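Local coordinates for dihydrodipicolinate synthase (Bacteroides thetaiotaomicron, PDB 4XKY), which condenses pyruvate, held as a Schiff base on the enzyme, with aspartate semialdehyde, the aldolase-type step that leads to diaminopimelate and lysine, at the interface of chains A and B. Sequence-based numbering; all coordinates share one arbitrary frame. Chains: chain A, Dihydrodipicolinate synthase; chain B, Dihydrodipicolinate synthase.

Contact 1: the interface of chains A and B. Residues chain A 201, 229, 231; chain B 229, 231.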
loop_
_atom_site.group_PDB
_atom_site.type_symbol
_atom_site.label_atom_id
_atom_site.label_comp_id
_atom_site.label_asym_id
_atom_site.label_seq_id
_atom_site.Cartn_x
_atom_site.Cartn_y
_atom_site.Cartn_z
ATOM N N LEU A 201 6.590 19.494 -23.634
ATOM C CA LEU A 201 6.061 20.843 -23.840
ATOM C C LEU A 201 6.524 21.802 -22.771
ATOM O O LEU A 201 6.767 22.983 -23.042
ATOM C CB LEU A 201 4.537 20.837 -23.867
ATOM C CG LEU A 201 3.946 20.573 -25.243
ATOM C CD1 LEU A 201 2.476 20.222 -25.112
ATOM C CD2 LEU A 201 4.118 21.785 -26.148
ATOM N N ALA A 229 6.430 23.143 -29.795
ATOM C CA ALA A 229 5.075 23.598 -29.516
ATOM C C ALA A 229 4.240 23.722 -30.807
ATOM O O ALA A 229 3.436 24.641 -30.953
ATOM C CB ALA A 229 5.111 24.923 -28.750
ATOM N N MET A 231 1.297 22.665 -31.946
ATOM C CA MET A 231 0.174 22.109 -31.210
ATOM C C MET A 231 -0.753 21.201 -32.030
ATOM O O MET A 231 -1.195 20.177 -31.524
ATOM C CB MET A 231 -0.622 23.240 -30.539
ATOM C CG MET A 231 0.132 23.959 -29.424
ATOM S SD MET A 231 0.938 22.897 -28.175
ATOM C CE MET A 231 -0.453 21.984 -27.529
ATOM N N ALA B 229 -1.982 28.226 -25.769
ATOM C CA ALA B 229 -0.579 27.831 -26.003
ATOM C C ALA B 229 0.345 29.033 -26.233
ATOM O O ALA B 229 1.129 29.067 -27.188
ATOM C CB ALA B 229 -0.478 26.862 -27.169
ATOM N N MET B 231 3.294 29.917 -24.967
ATOM C CA MET B 231 4.271 29.093 -24.258
ATOM C C MET B 231 5.202 29.889 -23.360
ATOM O O MET B 231 5.633 29.358 -22.339
ATOM C CB MET B 231 5.061 28.229 -25.259
ATOM C CG MET B 231 4.180 27.227 -25.996
ATOM S SD MET B 231 3.181 26.202 -24.890
ATOM C CE MET B 231 4.444 25.533 -23.816
#
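The backbone carbonyl oxygen O of A:Leu201 meets the terminal methyl CE of B:Met231 at 3.5 Å, a van der Waals contact between a polar atom at a helix end and the thioether's tip. The rest of the patch is built from paired alanines and methionines. The methyl CB of A:Ala229 lies 3.7 Å from CG of B:Met231, and CB of B:Ala229 repeats the contact at the same 3.7 Å from CG of A:Met231, which suggests a local near-twofold relation, broken by the extra A:Leu201 contact. Each methionine thus presents the middle of its chain, not its tip, to the opposite alanine. In B:Met231, CG lies anti to the carbonyl carbon (chi1 -64°) and the chain then bends twice, which turns CE back toward the carbonyl of A:Leu201. A:Met231 folds in the same way, and its sulfur SD packs against its own chain's A:Leu201, 3.9 Å from the branch methyl CD2. The two sulfurs, SD of A:Met231 and SD of B:Met231, remain 5.2 Å apart across the interface. Both alanines adopt positive phi (55° in A:Ala229), a left-handed turn leading into the methionine helix. The site lies where the loop after helix 216-227 enters helix 231-247 of chain A, or 231-248 of chain B, beside the C-terminal end of A helix 196-201, in the outer and C-terminal helical parts of the TIM-barrel subunits.

Contact 2: the interface of chains A and B. Residues chain A 168-171; chain B 168, 192, 194-195.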
loop_
_atom_site.group_PDB
_atom_site.type_symbol
_atom_site.label_atom_id
_atom_site.label_comp_id
_atom_site.label_asym_id
_atom_site.label_seq_id
_atom_site.Cartn_x
_atom_site.Cartn_y
_atom_site.Cartn_z
ATOM N N ALA A 168 4.757 8.032 -13.217
ATOM C CA ALA A 168 3.544 8.462 -13.919
ATOM C C ALA A 168 2.824 9.628 -13.194
ATOM O O ALA A 168 1.738 10.060 -13.599
ATOM C CB ALA A 168 2.606 7.278 -14.115
ATOM N N ASN A 169 3.444 10.098 -12.109
ATOM C CA ASN A 169 3.021 11.230 -11.283
ATOM C C ASN A 169 3.691 12.531 -11.707
ATOM O O ASN A 169 4.861 12.768 -11.390
ATOM C CB ASN A 169 3.347 10.952 -9.819
ATOM C CG ASN A 169 2.877 12.071 -8.905
ATOM O OD1 ASN A 169 2.885 13.229 -9.288
ATOM N ND2 ASN A 169 2.445 11.730 -7.709
ATOM N N THR A 170 2.943 13.378 -12.407
ATOM C CA THR A 170 3.520 14.583 -12.989
ATOM C C THR A 170 3.578 15.778 -12.057
ATOM O O THR A 170 4.286 16.731 -12.344
ATOM C CB THR A 170 2.826 14.982 -14.315
ATOM O OG1 THR A 170 1.444 14.623 -14.248
ATOM C CG2 THR A 170 3.480 14.256 -15.475
ATOM N N VAL A 171 2.867 15.727 -10.939
ATOM C CA VAL A 171 3.074 16.703 -9.876
ATOM C C VAL A 171 4.501 16.528 -9.367
ATOM O O VAL A 171 5.267 17.485 -9.243
ATOM C CB VAL A 171 2.111 16.474 -8.698
ATOM C CG1 VAL A 171 2.508 17.315 -7.481
ATOM C CG2 VAL A 171 0.693 16.799 -9.128
ATOM N N ALA B 168 -2.572 12.653 -9.198
ATOM C CA ALA B 168 -1.555 13.363 -9.894
ATOM C C ALA B 168 -1.042 12.456 -10.997
ATOM O O ALA B 168 0.043 12.694 -11.508
ATOM C CB ALA B 168 -0.432 13.705 -8.931
ATOM N N PRO B 192 -4.812 18.886 -8.895
ATOM C CA PRO B 192 -3.513 19.400 -8.462
ATOM C C PRO B 192 -3.011 20.491 -9.393
ATOM O O PRO B 192 -2.936 20.305 -10.615
ATOM C CB PRO B 192 -2.611 18.159 -8.489
ATOM C CG PRO B 192 -3.527 17.000 -8.473
ATOM C CD PRO B 192 -4.773 17.445 -9.175
ATOM N N GLU B 194 -0.143 21.908 -9.936
ATOM C CA GLU B 194 1.177 21.755 -10.556
ATOM C C GLU B 194 1.109 21.171 -11.980
ATOM O O GLU B 194 2.040 21.354 -12.771
ATOM C CB GLU B 194 2.060 20.847 -9.678
ATOM C CG GLU B 194 2.365 21.398 -8.276
ATOM C CD GLU B 194 1.323 21.039 -7.212
ATOM O OE1 GLU B 194 0.293 20.397 -7.543
ATOM O OE2 GLU B 194 1.548 21.386 -6.028
ATOM N N ILE B 195 0.021 20.460 -12.283
ATOM C CA ILE B 195 -0.183 19.815 -13.580
ATOM C C ILE B 195 -1.360 20.418 -14.385
ATOM O O ILE B 195 -1.757 19.869 -15.426
ATOM C CB ILE B 195 -0.391 18.284 -13.423
ATOM C CG1 ILE B 195 -1.458 17.947 -12.382
ATOM C CG2 ILE B 195 0.912 17.613 -13.017
ATOM C CD1 ILE B 195 -1.985 16.527 -12.506
#
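This is a subunit interface of a tetrameric enzyme, made by the start of helix 170-180 in chain A and the 3-10 turn 193-195 of chain B with the loop residue B:Ala168; by family precedent it probably helps join two tight dimers into the tetramer. The polar link is the backbone amide N of A:Thr170, which donates to the carbonyl O of B:Ala168 at 3.1 Å. The donor stands almost straight out from the carbonyl (C=O...N 172°), while the bond bends at the hydrogen (145°). Chain B thereby caps the first turn of a chain A helix, and the positive end of that helix would probably favour the carbonyl. Two neighbours close around the methyl CB of B:Ala168. The amide of A:Asn169, with CG anti to its backbone nitrogen (chi1 -178°), lays one face over this methyl, which sits off-centre toward the oxygen, OD1 3.4 Å from CB of B:Ala168. From another direction comes CG2 of A:Val171, packed tightly at 3.3 Å. With an alanine replacing A:Asn169, the amide face would be gone and the B:Ala168 methyl would probably lose its cover on that side, leaving a gap beside the capped helix start. The branches of A:Val171 also part: CG2 meets CB of B:Pro192 at 3.6 Å, whereas CG1 slants across the bent chain of B:Glu194, whose carboxylate carbon CD is 3.9 Å away. The two A:Ala168 and B:Ala168 backbones have phi of opposite sign, and A:Ala168 buries no surface here, so the patch departs from twofold symmetry. On the far flank, B:Ile195 crosses A:Thr170 at about a right angle, its branch methyl CG2 touching the hydroxyl OG1 of A:Thr170 at 3.3 Å.

Contact 1 and contact 2 join the same two chains, with the centres of their C-alpha atoms about 18 Å apart, and they share no residue. The segment 193-201 serves both: its 3-10 turn comes from chain B in contact 2, and the end of its helix 196-201 from chain A in contact 1. Contact 2 lies nearer to catalysis, its centre about 14 Å from A:Lys164, against about 22 Å for contact 1. Together they give one subunit pair two separated footholds, mainly alanine and methionine packing in contact 1, packing plus a backbone hydrogen bond in contact 2, which probably limits rocking between the subunits.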